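Local coordinates for thiol peroxidase (Mycobacterium tuberculosis, PDB 1XVQ), which probably reduces hydrogen peroxide and organic hydroperoxides to water and alcohols, drawing its electrons from thioredoxin and so protecting the cell against oxidative stress, at residues 65-70 with 154-159; 87-92 with 103-108; 132-137 with 141-146. All coordinates share one frame; numbering follows the deposited sequence.

Interaction 1: 65-70 with 154-159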
loop_
_atom_site.group_PDB
_atom_site.type_symbol
_atom_site.label_atom_id
_atom_site.label_comp_id
_atom_site.label_asym_id
_atom_site.label_seq_id
_atom_site.Cartn_x
_atom_site.Cartn_y
_atom_site.Cartn_z
ATOM N N ARG A 65 5.211 -0.247 -12.594
ATOM C CA ARG A 65 5.937 -1.482 -12.885
ATOM C C ARG A 65 7.422 -1.312 -12.558
ATOM O O ARG A 65 8.018 -2.147 -11.863
ATOM C CB ARG A 65 5.769 -1.853 -14.365
ATOM C CG ARG A 65 6.665 -2.994 -14.834
ATOM C CD ARG A 65 6.158 -4.368 -14.409
ATOM N NE ARG A 65 5.255 -4.949 -15.402
ATOM C CZ ARG A 65 4.761 -6.185 -15.338
ATOM N NH1 ARG A 65 5.080 -6.983 -14.324
ATOM N NH2 ARG A 65 3.939 -6.626 -16.284
ATOM N N THR A 66 8.005 -0.227 -13.060
ATOM C CA THR A 66 9.418 0.074 -12.838
ATOM C C THR A 66 9.742 0.122 -11.343
ATOM O O THR A 66 10.705 -0.492 -10.879
ATOM C CB THR A 66 9.796 1.420 -13.503
ATOM O OG1 THR A 66 9.702 1.282 -14.924
ATOM C CG2 THR A 66 11.215 1.833 -13.137
ATOM N N PHE A 67 8.928 0.854 -10.593
ATOM C CA PHE A 67 9.113 0.954 -9.154
ATOM C C PHE A 67 9.029 -0.417 -8.488
ATOM O O PHE A 67 9.886 -0.768 -7.681
ATOM C CB PHE A 67 8.044 1.852 -8.553
ATOM C CG PHE A 67 8.098 1.925 -7.063
ATOM C CD1 PHE A 67 9.223 2.440 -6.416
ATOM C CD2 PHE A 67 6.998 1.548 -6.300
ATOM C CE1 PHE A 67 9.249 2.588 -5.041
ATOM C CE2 PHE A 67 7.017 1.694 -4.916
ATOM C CZ PHE A 67 8.130 2.213 -4.289
ATOM N N ASP A 68 7.992 -1.186 -8.814
ATOM C CA ASP A 68 7.839 -2.510 -8.211
ATOM C C ASP A 68 9.032 -3.414 -8.540
ATOM O O ASP A 68 9.481 -4.207 -7.715
ATOM C CB ASP A 68 6.549 -3.182 -8.688
ATOM C CG ASP A 68 5.299 -2.579 -8.046
ATOM O OD1 ASP A 68 5.432 -1.929 -6.990
ATOM O OD2 ASP A 68 4.199 -2.774 -8.593
ATOM N N GLU A 69 9.547 -3.290 -9.755
ATOM C CA GLU A 69 10.674 -4.116 -10.150
ATOM C C GLU A 69 11.951 -3.714 -9.429
ATOM O O GLU A 69 12.702 -4.576 -8.978
ATOM C CB GLU A 69 10.833 -4.086 -11.675
ATOM C CG GLU A 69 9.722 -4.884 -12.361
ATOM C CD GLU A 69 9.860 -4.975 -13.873
ATOM O OE1 GLU A 69 9.065 -5.730 -14.482
ATOM O OE2 GLU A 69 10.743 -4.299 -14.447
ATOM N N ARG A 70 12.197 -2.414 -9.294
ATOM C CA ARG A 70 13.382 -1.962 -8.576
ATOM C C ARG A 70 13.274 -2.391 -7.105
ATOM O O ARG A 70 14.241 -2.869 -6.507
ATOM C CB ARG A 70 13.511 -0.437 -8.654
ATOM C CG ARG A 70 13.744 0.095 -10.068
ATOM C CD ARG A 70 13.778 1.610 -10.113
ATOM N NE ARG A 70 13.814 2.128 -11.482
ATOM C CZ ARG A 70 14.793 1.879 -12.347
ATOM N NH1 ARG A 70 15.822 1.117 -11.986
ATOM N NH2 ARG A 70 14.747 2.390 -13.577
ATOM N N PRO A 154 3.492 9.314 -6.441
ATOM C CA PRO A 154 4.299 9.082 -5.238
ATOM C C PRO A 154 5.782 9.366 -5.470
ATOM O O PRO A 154 6.267 9.285 -6.596
ATOM C CB PRO A 154 4.059 7.602 -4.948
ATOM C CG PRO A 154 2.777 7.283 -5.708
ATOM C CD PRO A 154 3.014 8.031 -6.971
ATOM N N ASN A 155 6.498 9.691 -4.403
ATOM C CA ASN A 155 7.928 9.950 -4.523
ATOM C C ASN A 155 8.632 8.593 -4.519
ATOM O O ASN A 155 9.065 8.119 -3.480
ATOM C CB ASN A 155 8.417 10.773 -3.336
ATOM C CG ASN A 155 9.845 11.245 -3.512
ATOM O OD1 ASN A 155 10.629 10.645 -4.259
ATOM N ND2 ASN A 155 10.196 12.317 -2.816
ATOM N N TYR A 156 8.741 7.971 -5.681
ATOM C CA TYR A 156 9.376 6.663 -5.774
ATOM C C TYR A 156 10.854 6.666 -5.419
ATOM O O TYR A 156 11.374 5.693 -4.870
ATOM C CB TYR A 156 9.195 6.093 -7.183
ATOM C CG TYR A 156 7.748 5.806 -7.536
ATOM C CD1 TYR A 156 6.987 4.929 -6.762
ATOM C CD2 TYR A 156 7.143 6.407 -8.644
ATOM C CE1 TYR A 156 5.665 4.656 -7.076
ATOM C CE2 TYR A 156 5.809 6.143 -8.974
ATOM C CZ TYR A 156 5.080 5.266 -8.181
ATOM O OH TYR A 156 3.766 4.998 -8.488
ATOM N N GLU A 157 11.531 7.759 -5.751
ATOM C CA GLU A 157 12.961 7.855 -5.485
ATOM C C GLU A 157 13.281 7.775 -4.001
ATOM O O GLU A 157 14.196 7.036 -3.588
ATOM C CB GLU A 157 13.509 9.159 -6.069
ATOM C CG GLU A 157 15.007 9.304 -5.980
ATOM C CD GLU A 157 15.511 10.574 -6.661
ATOM O OE1 GLU A 157 16.739 10.792 -6.668
ATOM O OE2 GLU A 157 14.678 11.343 -7.195
ATOM N N ALA A 158 12.536 8.532 -3.196
ATOM C CA ALA A 158 12.756 8.543 -1.746
ATOM C C ALA A 158 12.434 7.184 -1.136
ATOM O O ALA A 158 13.142 6.722 -0.252
ATOM C CB ALA A 158 11.906 9.609 -1.094
ATOM N N ALA A 159 11.365 6.547 -1.605
ATOM C CA ALA A 159 10.981 5.213 -1.094
ATOM C C ALA A 159 12.087 4.203 -1.397
ATOM O O ALA A 159 12.429 3.364 -0.562
ATOM C CB ALA A 159 9.657 4.737 -1.736
#

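Interaction 2: 87-92 with 103-108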
loop_
_atom_site.group_PDB
_atom_site.type_symbol
_atom_site.label_atom_id
_atom_site.label_comp_id
_atom_site.label_asym_id
_atom_site.label_seq_id
_atom_site.Cartn_x
_atom_site.Cartn_y
_atom_site.Cartn_z
ATOM N N PHE A 87 -10.395 -11.664 -6.088
ATOM C CA PHE A 87 -10.781 -12.032 -7.444
ATOM C C PHE A 87 -10.383 -10.980 -8.472
ATOM O O PHE A 87 -9.967 -11.320 -9.577
ATOM C CB PHE A 87 -12.300 -12.274 -7.535
ATOM C CG PHE A 87 -12.874 -13.015 -6.366
ATOM C CD1 PHE A 87 -12.390 -14.273 -6.008
ATOM C CD2 PHE A 87 -13.882 -12.434 -5.588
ATOM C CE1 PHE A 87 -12.892 -14.946 -4.891
ATOM C CE2 PHE A 87 -14.388 -13.099 -4.474
ATOM C CZ PHE A 87 -13.897 -14.353 -4.120
ATOM N N ALA A 88 -10.497 -9.709 -8.112
ATOM C CA ALA A 88 -10.184 -8.625 -9.032
ATOM C C ALA A 88 -8.738 -8.154 -9.038
ATOM O O ALA A 88 -8.367 -7.333 -9.882
ATOM C CB ALA A 88 -11.066 -7.453 -8.735
ATOM N N GLN A 89 -7.928 -8.647 -8.105
ATOM C CA GLN A 89 -6.536 -8.186 -8.027
ATOM C C GLN A 89 -5.545 -8.848 -8.974
ATOM O O GLN A 89 -4.418 -8.361 -9.151
ATOM C CB GLN A 89 -6.030 -8.305 -6.599
ATOM C CG GLN A 89 -6.701 -7.296 -5.665
ATOM C CD GLN A 89 -6.089 -7.300 -4.286
ATOM O OE1 GLN A 89 -5.940 -8.353 -3.668
ATOM N NE2 GLN A 89 -5.721 -6.121 -3.796
ATOM N N LYS A 90 -5.968 -9.939 -9.593
ATOM C CA LYS A 90 -5.120 -10.661 -10.531
ATOM C C LYS A 90 -4.970 -9.894 -11.843
ATOM O O LYS A 90 -4.185 -10.272 -12.709
ATOM C CB LYS A 90 -5.723 -12.032 -10.822
ATOM C CG LYS A 90 -6.188 -12.777 -9.591
ATOM C CD LYS A 90 -6.666 -14.165 -9.951
ATOM C CE LYS A 90 -7.275 -14.861 -8.752
ATOM N NZ LYS A 90 -6.388 -14.820 -7.547
ATOM N N ARG A 91 -5.722 -8.810 -11.986
ATOM C CA ARG A 91 -5.684 -8.017 -13.211
ATOM C C ARG A 91 -4.607 -6.938 -13.250
ATOM O O ARG A 91 -4.333 -6.365 -14.312
ATOM C CB ARG A 91 -7.056 -7.378 -13.444
ATOM N N PHE A 92 -3.989 -6.668 -12.104
ATOM C CA PHE A 92 -2.964 -5.629 -12.014
ATOM C C PHE A 92 -1.541 -6.076 -12.352
ATOM O O PHE A 92 -1.106 -7.153 -11.943
ATOM C CB PHE A 92 -2.985 -5.032 -10.607
ATOM C CG PHE A 92 -2.316 -3.691 -10.504
ATOM C CD1 PHE A 92 -2.717 -2.634 -11.317
ATOM C CD2 PHE A 92 -1.314 -3.470 -9.560
ATOM C CE1 PHE A 92 -2.135 -1.376 -11.191
ATOM C CE2 PHE A 92 -0.724 -2.217 -9.424
ATOM C CZ PHE A 92 -1.135 -1.165 -10.240
ATOM N N PRO A 103 -0.399 -9.288 -4.953
ATOM C CA PRO A 103 -1.514 -8.452 -4.495
ATOM C C PRO A 103 -2.057 -8.982 -3.178
ATOM O O PRO A 103 -1.979 -10.183 -2.888
ATOM C CB PRO A 103 -2.538 -8.614 -5.610
ATOM C CG PRO A 103 -2.377 -10.078 -5.958
ATOM C CD PRO A 103 -0.846 -10.226 -6.004
ATOM N N ALA A 104 -2.613 -8.090 -2.358
ATOM C CA ALA A 104 -3.195 -8.508 -1.092
ATOM C C ALA A 104 -4.396 -7.587 -0.908
ATOM O O ALA A 104 -4.305 -6.387 -1.134
ATOM C CB ALA A 104 -2.223 -8.330 0.044
ATOM N N SER A 105 -5.505 -8.166 -0.481
ATOM C CA SER A 105 -6.755 -7.429 -0.306
ATOM C C SER A 105 -7.085 -7.165 1.164
ATOM O O SER A 105 -6.969 -8.056 2.005
ATOM C CB SER A 105 -7.888 -8.235 -0.953
ATOM O OG SER A 105 -9.156 -7.693 -0.617
ATOM N N ALA A 106 -7.524 -5.935 1.453
ATOM C CA ALA A 106 -7.914 -5.526 2.804
ATOM C C ALA A 106 -9.439 -5.568 2.979
ATOM O O ALA A 106 -9.948 -4.950 3.905
ATOM C CB ALA A 106 -7.435 -4.068 3.070
ATOM N N PHE A 107 -10.152 -6.295 2.120
ATOM C CA PHE A 107 -11.612 -6.268 2.180
ATOM C C PHE A 107 -12.237 -6.732 3.492
ATOM O O PHE A 107 -13.320 -6.271 3.851
ATOM C CB PHE A 107 -12.209 -7.022 0.976
ATOM C CG PHE A 107 -12.473 -8.486 1.219
ATOM C CD1 PHE A 107 -13.716 -8.910 1.679
ATOM C CD2 PHE A 107 -11.489 -9.432 0.948
ATOM C CE1 PHE A 107 -13.986 -10.274 1.864
ATOM C CE2 PHE A 107 -11.750 -10.804 1.123
ATOM C CZ PHE A 107 -13.002 -11.216 1.580
ATOM N N ARG A 108 -11.545 -7.610 4.235
ATOM C CA ARG A 108 -12.109 -8.074 5.500
ATOM C C ARG A 108 -11.188 -7.985 6.714
ATOM O O ARG A 108 -11.305 -8.763 7.656
ATOM C CB ARG A 108 -12.674 -9.507 5.326
ATOM C CG ARG A 108 -11.617 -10.552 4.965
ATOM C CD ARG A 108 -12.238 -11.962 4.932
ATOM N NE ARG A 108 -11.276 -12.972 4.481
ATOM C CZ ARG A 108 -11.600 -14.082 3.815
ATOM N NH1 ARG A 108 -12.869 -14.335 3.509
ATOM N NH2 ARG A 108 -10.656 -14.951 3.480
#

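Interaction 3: 132-137 with 141-146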
loop_
_atom_site.group_PDB
_atom_site.type_symbol
_atom_site.label_atom_id
_atom_site.label_comp_id
_atom_site.label_asym_id
_atom_site.label_seq_id
_atom_site.Cartn_x
_atom_site.Cartn_y
_atom_site.Cartn_z
ATOM N N ILE A 132 2.574 4.771 0.272
ATOM C CA ILE A 132 3.679 3.833 0.286
ATOM C C ILE A 132 4.190 3.700 1.704
ATOM O O ILE A 132 4.410 4.692 2.398
ATOM C CB ILE A 132 4.844 4.293 -0.649
ATOM C CG1 ILE A 132 4.450 4.029 -2.124
ATOM C CG2 ILE A 132 6.120 3.536 -0.317
ATOM C CD1 ILE A 132 5.456 4.559 -3.174
ATOM N N VAL A 133 4.345 2.459 2.157
ATOM C CA VAL A 133 4.926 2.235 3.470
ATOM C C VAL A 133 6.011 1.198 3.277
ATOM O O VAL A 133 5.761 0.155 2.703
ATOM C CB VAL A 133 3.892 1.703 4.495
ATOM C CG1 VAL A 133 4.612 1.286 5.795
ATOM C CG2 VAL A 133 2.861 2.781 4.780
ATOM N N VAL A 134 7.215 1.509 3.750
ATOM C CA VAL A 134 8.329 0.568 3.664
ATOM C C VAL A 134 8.633 0.068 5.058
ATOM O O VAL A 134 8.777 0.854 6.007
ATOM C CB VAL A 134 9.609 1.216 3.071
ATOM C CG1 VAL A 134 10.787 0.199 3.116
ATOM C CG2 VAL A 134 9.337 1.649 1.630
ATOM N N ILE A 135 8.659 -1.257 5.188
ATOM C CA ILE A 135 8.975 -1.902 6.464
ATOM C C ILE A 135 10.371 -2.509 6.323
ATOM O O ILE A 135 10.622 -3.276 5.394
ATOM C CB ILE A 135 7.968 -3.010 6.803
ATOM C CG1 ILE A 135 6.553 -2.425 6.832
ATOM C CG2 ILE A 135 8.311 -3.612 8.195
ATOM C CD1 ILE A 135 5.448 -3.482 6.932
ATOM N N GLY A 136 11.273 -2.117 7.215
ATOM C CA GLY A 136 12.634 -2.625 7.156
ATOM C C GLY A 136 12.702 -4.089 7.548
ATOM O O GLY A 136 11.767 -4.614 8.158
ATOM N N ALA A 137 13.801 -4.758 7.200
ATOM C CA ALA A 137 13.953 -6.176 7.546
ATOM C C ALA A 137 13.879 -6.352 9.046
ATOM O O ALA A 137 13.562 -7.443 9.536
ATOM C CB ALA A 137 15.297 -6.703 7.028
ATOM N N VAL A 141 9.038 0.525 10.763
ATOM C CA VAL A 141 8.643 1.309 9.608
ATOM C C VAL A 141 9.866 2.122 9.205
ATOM O O VAL A 141 10.447 2.805 10.023
ATOM C CB VAL A 141 7.473 2.242 9.977
ATOM C CG1 VAL A 141 7.172 3.202 8.828
ATOM C CG2 VAL A 141 6.205 1.385 10.251
ATOM N N ALA A 142 10.274 2.018 7.947
ATOM C CA ALA A 142 11.450 2.761 7.489
ATOM C C ALA A 142 11.118 4.037 6.718
ATOM O O ALA A 142 11.954 4.962 6.618
ATOM C CB ALA A 142 12.302 1.860 6.603
ATOM N N TYR A 143 9.915 4.091 6.158
ATOM C CA TYR A 143 9.527 5.241 5.344
ATOM C C TYR A 143 8.040 5.220 5.052
ATOM O O TYR A 143 7.469 4.155 4.855
ATOM C CB TYR A 143 10.283 5.196 4.008
ATOM C CG TYR A 143 9.791 6.181 2.952
ATOM C CD1 TYR A 143 8.738 5.857 2.098
ATOM C CD2 TYR A 143 10.393 7.437 2.819
ATOM C CE1 TYR A 143 8.298 6.756 1.131
ATOM C CE2 TYR A 143 9.965 8.342 1.862
ATOM C CZ TYR A 143 8.921 7.997 1.026
ATOM O OH TYR A 143 8.494 8.904 0.085
ATOM N N THR A 144 7.418 6.403 5.028
ATOM C CA THR A 144 6.020 6.479 4.674
ATOM C C THR A 144 5.746 7.702 3.806
ATOM O O THR A 144 6.474 8.691 3.845
ATOM C CB THR A 144 5.068 6.613 5.902
ATOM O OG1 THR A 144 5.285 7.880 6.558
ATOM C CG2 THR A 144 5.281 5.500 6.872
ATOM N N GLU A 145 4.735 7.571 2.964
ATOM C CA GLU A 145 4.264 8.700 2.174
ATOM C C GLU A 145 2.799 8.496 1.900
ATOM O O GLU A 145 2.412 7.516 1.268
ATOM C CB GLU A 145 4.960 8.861 0.810
ATOM C CG GLU A 145 4.404 10.138 0.120
ATOM C CD GLU A 145 4.729 10.279 -1.348
ATOM O OE1 GLU A 145 5.220 9.313 -1.970
ATOM O OE2 GLU A 145 4.464 11.381 -1.893
ATOM N N LEU A 146 1.975 9.415 2.389
ATOM C CA LEU A 146 0.547 9.360 2.082
ATOM C C LEU A 146 0.463 10.469 1.051
ATOM O O LEU A 146 0.650 11.640 1.407
ATOM C CB LEU A 146 -0.294 9.744 3.305
ATOM C CG LEU A 146 -1.753 10.105 2.947
ATOM C CD1 LEU A 146 -2.477 8.874 2.415
ATOM C CD2 LEU A 146 -2.472 10.657 4.183
#

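Interaction 1: 65-70 with 154-159
Phe-67 and Tyr-156 meet as an oblique aromatic pair, with the ring planes at 40°. The centroids lie 4.4 Å apart. One side of the tyrosine ring does the touching: Tyr-156 CD1 sits over the centre of one Phe-67 face, and its distance to Phe-67 CG is 3.2 Å, a tight approach. In return Phe-67 CB rests over a face of the tyrosine ring, a CH-pi contact 4.1 Å from the ring centroid, while Pro-154 O lies above the opposite face near the rim. With Phe-67 CG anti to the backbone N (chi1 176°), the ring reaches out from helix 62-73 toward helix 156-165. The two helices pack on the same side of the central sheet of this thioredoxin fold, where both rings also touch Ile-132 of strand 131-135. Farther along, Phe-67 CZ lies 3.9 Å from Ala-159 CB. The start of helix 156-165 is held by Asn-155 at the N-cap, whose OD1 accepts from Ala-158 N at 3.0 Å. The Tyr-156 hydroxyl is hydrogen-bonded to NH2 of Arg-130, which ties down the far end of the ring.

Interaction 2: 87-92 with 103-108
Gln-89 carries this contact through both ends of its side chain. Its terminal amide gives a hydrogen bond from NE2 to Ala-104 O, 3.0 Å long and nearly straight at the hydrogen (167°). The acceptor lies almost in the glutamine amide plane, so the N-H is well aimed, yet the donor stands above the Ala-104 carbonyl plane and meets that oxygen from over its face, away from the lone pairs. The amide oxygen, OE1, lies 3.2 Å from Ser-105 N, but the angle is too poor for a hydrogen bond; it also comes within 3.3 Å of Ser-105 CB. Nearer the backbone the contact is apolar, with Gln-89 CB 3.6 Å from Pro-103 CB.

The glutamine chain reaches across because CG is anti to the carbonyl carbon (chi1 -70°) and the chain runs extended beyond it. Its backbone lies in the short, weakly bonded helical turn 86-89 and begins a type I beta turn that ends at Phe-92. Outside the two segments, Gln-89 NE2 is also hydrogen-bonded to Ser-82 OG, and the backbones of Ala-104 and Ala-106 bond to Ser-82, so one residue orders both the amide and the strip it faces. On that strip, Ser-105 OG accepts from Phe-107 N at 3.2 Å, forming an ST turn, and is hydrogen-bonded to Asp-84 O as well.

The contact thus fastens this helical turn to the loop that precedes helix 111-114, within the thioredoxin-fold domain. Chemically, a buried, uncharged amide engages a main-chain carbonyl and a serine hydroxyl through one nitrogen; the carbonyl, which can only accept, requires NE2 at that end, and the two partners together restrain the amide's rotation without requiring any buried charge.

Interaction 3: 132-137 with 141-146
Val-134 and Tyr-143 form one of the two hydrogen-bonded pairs that join these antiparallel strands. Val-134 N gives its hydrogen to Tyr-143 O at 2.9 Å, nearly straight at 174°. The other such pair, Ile-132 with Glu-145, is bonded in both directions: Ile-132 N to Glu-145 O at 2.9 Å and Glu-145 N to Ile-132 O at 3.0 Å. Val-134 O takes two donors, a short bond from Ala-142 N (2.7 Å) and a weak one from Tyr-143 N (3.4 Å). Between the pairs, the CA of Thr-144 makes a CA-H...O contact with Ile-132 O, and the CA of Val-133 makes another with Tyr-143 O.

The doubled acceptor marks a classic beta bulge, with Ala-142 and Tyr-143 both opposite Val-134, so that Ile-135 pairs with Val-141 one step out of the earlier register. The strands belong to a beta hairpin at one margin of the thioredoxin-fold sheet, and their axes run at 167°. Strand 131-135 continues the sheet inward, its backbone bonding to Leu-49 and Val-47 of strand 47-51.

Apolar contacts occupy both faces. On the face that meets helix 156-165, Ile-132 CG2 lies at the edge of the Tyr-143 ring, 4.1 Å from CE1. Tyr-143 CG is anti to the backbone N (chi1 169°), which swings the ring across so that its edge meets Ile-132 and it also touches Ala-158, Ala-159 and Ala-162. Val-134 CG1 approaches the methyl of Ala-142, and Val-134 also touches Leu-163. On the other face, Val-133 and Thr-144 run next to each other in the same direction, and their CG2 methyls meet at 4.2 Å; Val-133 CG1 also faces Val-141 CG1.

Overall arrangement
Interactions 1 and 3 share one layered unit, their centres 12 Å apart: the helices joined in interaction 1 lie on the sheet whose margin is formed by interaction 3. They touch directly, since Asn-155 N lies 2.8 Å from Glu-145 OE1, a probable hydrogen bond, and Ala-158 CB packs 3.7 Å from Tyr-143 OH. Interaction 2 touches neither: its centre is 20 Å from that of interaction 1, with nearest atoms about 5 Å apart, and 21 Å from that of interaction 3, across the chain's centre. In interaction 1 the side chain of Tyr-156 is about 10 Å from that of Cys-60, the predicted peroxidatic cysteine. A bound yttrium ion lies about 10 Å from the Thr-144 side chain.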